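Long-range contact in putative solute-binding component of ABC transporter (Clostridium phytofermentans, PDB 4YS6), which probably serves as the sugar-capturing component of an ABC transporter and holds beta-D-glucose between its two lobes: residues A[167-172]-A[209-214]. Sequence-based numbering, arbitrary orientation.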
loop_
_atom_site.group_PDB
_atom_site.type_symbol
_atom_site.label_atom_id
_atom_site.label_comp_id
_atom_site.label_asym_id
_atom_site.label_seq_id
_atom_site.Cartn_x
_atom_site.Cartn_y
_atom_site.Cartn_z
ATOM N N LEU A 167 12.787 18.070 4.308
ATOM C CA LEU A 167 11.958 16.922 3.976
ATOM C C LEU A 167 12.747 15.634 4.126
ATOM O O LEU A 167 13.921 15.615 3.784
ATOM C CB LEU A 167 11.485 17.044 2.528
ATOM C CG LEU A 167 10.713 15.863 1.920
ATOM C CD1 LEU A 167 9.343 15.799 2.495
ATOM C CD2 LEU A 167 10.643 15.963 0.406
ATOM N N GLU A 168 12.129 14.580 4.639
ATOM C CA GLU A 168 12.675 13.228 4.453
ATOM C C GLU A 168 11.592 12.332 3.867
ATOM O O GLU A 168 10.412 12.640 3.953
ATOM C CB GLU A 168 13.229 12.656 5.759
ATOM C CG GLU A 168 14.399 13.490 6.366
ATOM C CD GLU A 168 15.701 13.407 5.569
ATOM O OE1 GLU A 168 15.884 12.438 4.805
ATOM O OE2 GLU A 168 16.557 14.305 5.726
ATOM N N ILE A 169 12.003 11.216 3.270
ATOM C CA ILE A 169 11.114 10.402 2.449
ATOM C C ILE A 169 11.277 8.930 2.794
ATOM O O ILE A 169 12.402 8.453 2.888
ATOM C CB ILE A 169 11.426 10.584 0.959
ATOM C CG1 ILE A 169 11.301 12.045 0.519
ATOM C CG2 ILE A 169 10.510 9.719 0.109
ATOM C CD1 ILE A 169 12.069 12.328 -0.764
ATOM N N PHE A 170 10.150 8.254 2.987
ATOM C CA PHE A 170 10.111 6.808 3.272
ATOM C C PHE A 170 9.088 6.168 2.367
ATOM O O PHE A 170 7.906 6.507 2.472
ATOM C CB PHE A 170 9.734 6.530 4.714
ATOM C CG PHE A 170 10.801 6.885 5.704
ATOM C CD1 PHE A 170 11.112 8.213 5.956
ATOM C CD2 PHE A 170 11.489 5.890 6.391
ATOM C CE1 PHE A 170 12.120 8.532 6.852
ATOM C CE2 PHE A 170 12.478 6.215 7.296
ATOM C CZ PHE A 170 12.798 7.539 7.512
ATOM N N THR A 171 9.515 5.293 1.460
ATOM C CA THR A 171 8.539 4.548 0.670
ATOM C C THR A 171 8.624 3.036 0.973
ATOM O O THR A 171 9.219 2.601 1.973
ATOM C CB THR A 171 8.675 4.851 -0.855
ATOM O OG1 THR A 171 7.493 4.408 -1.553
ATOM C CG2 THR A 171 9.902 4.203 -1.454
ATOM N N GLY A 172 7.951 2.243 0.152
ATOM C CA GLY A 172 7.740 0.854 0.469
ATOM C C GLY A 172 8.810 -0.063 -0.072
ATOM O O GLY A 172 9.916 0.358 -0.424
ATOM N N GLU A 209 15.452 4.047 -4.787
ATOM C CA GLU A 209 16.309 3.025 -4.197
ATOM C C GLU A 209 16.780 3.378 -2.801
ATOM O O GLU A 209 16.957 2.488 -1.960
ATOM C CB GLU A 209 17.536 2.779 -5.085
ATOM C CG GLU A 209 18.374 4.038 -5.333
ATOM C CD GLU A 209 19.585 3.795 -6.217
ATOM O OE1 GLU A 209 19.974 2.618 -6.389
ATOM O OE2 GLU A 209 20.148 4.788 -6.734
ATOM N N LYS A 210 17.029 4.664 -2.566
ATOM C CA LYS A 210 17.579 5.123 -1.291
ATOM C C LYS A 210 16.504 5.292 -0.201
ATOM O O LYS A 210 16.814 5.274 0.987
ATOM C CB LYS A 210 18.304 6.450 -1.471
ATOM C CG LYS A 210 19.562 6.405 -2.347
ATOM C CD LYS A 210 20.320 7.737 -2.234
ATOM C CE LYS A 210 21.607 7.791 -3.069
ATOM N NZ LYS A 210 21.364 7.776 -4.544
ATOM N N VAL A 211 15.251 5.488 -0.596
ATOM C CA VAL A 211 14.191 5.755 0.381
ATOM C C VAL A 211 13.228 4.593 0.594
ATOM O O VAL A 211 12.332 4.667 1.452
ATOM C CB VAL A 211 13.381 7.002 -0.021
ATOM C CG1 VAL A 211 14.304 8.202 -0.054
ATOM C CG2 VAL A 211 12.707 6.834 -1.370
ATOM N N ALA A 212 13.413 3.523 -0.180
ATOM C CA ALA A 212 12.581 2.336 -0.075
ATOM C C ALA A 212 12.800 1.642 1.259
ATOM O O ALA A 212 13.896 1.638 1.782
ATOM C CB ALA A 212 12.886 1.371 -1.209
ATOM N N THR A 213 11.738 1.072 1.809
ATOM C CA THR A 213 11.801 0.417 3.117
ATOM C C THR A 213 11.530 -1.066 2.930
ATOM O O THR A 213 10.414 -1.469 2.623
ATOM C CB THR A 213 10.771 1.006 4.123
ATOM O OG1 THR A 213 10.887 2.437 4.187
ATOM C CG2 THR A 213 10.992 0.426 5.550
ATOM N N ALA A 214 12.552 -1.885 3.145
ATOM C CA ALA A 214 12.408 -3.330 3.000
ATOM C C ALA A 214 11.234 -3.923 3.793
ATOM O O ALA A 214 11.066 -3.657 4.993
ATOM C CB ALA A 214 13.711 -4.003 3.417
#
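Val211, the final residue of helix 208-211, lays its isopropyl group over the end of strand 165-170. Its CB rests 3.4 Å from Ile169 O, with CG1 3.9 Å from Ile169 CB. The other branch, CG2, enters a corner between Ile169 CG2 and Thr171 CG2. Chi1 of -61° sets Val211 CG1 anti to the carbonyl carbon and CG2 between that carbon and N, so both methyls reach the strand. Thr171 CG2 also lies 3.5 Å from Ala212 CA.

Three hydrogen bonds, two between backbones and one from the Thr213 hydroxyl, flank this patch. Thr171 N donates to Val211 O over 2.9 Å, nearly straight at the hydrogen but from above the carbonyl plane. Thr213 OG1 meets Thr171 O almost head-on, at 2.8 Å and a C=O...donor angle of 162°, while Thr213 N donates a more bent bond to Gly172 O. The same hydroxyl oxygen lies at the edge of the Phe170 ring, near its plane.

Thr171 OG1 turns from the contact to bond Ser245 OG, and Arg224 both bonds Ile169 O and makes a cation-pi contact with Phe170. This anchors the chain leaving helix 208-211 to the C-terminal end of a parallel-sheet strand in one lobe of the periplasmic-binding-protein fold, with Gly172 close to the bound glucose. Helix 177-195 packs against Ile169, Thr171 and Val211, and helix 218-232 against Phe170 and Thr213, while strand 241-244 pairs alongside strand 165-170.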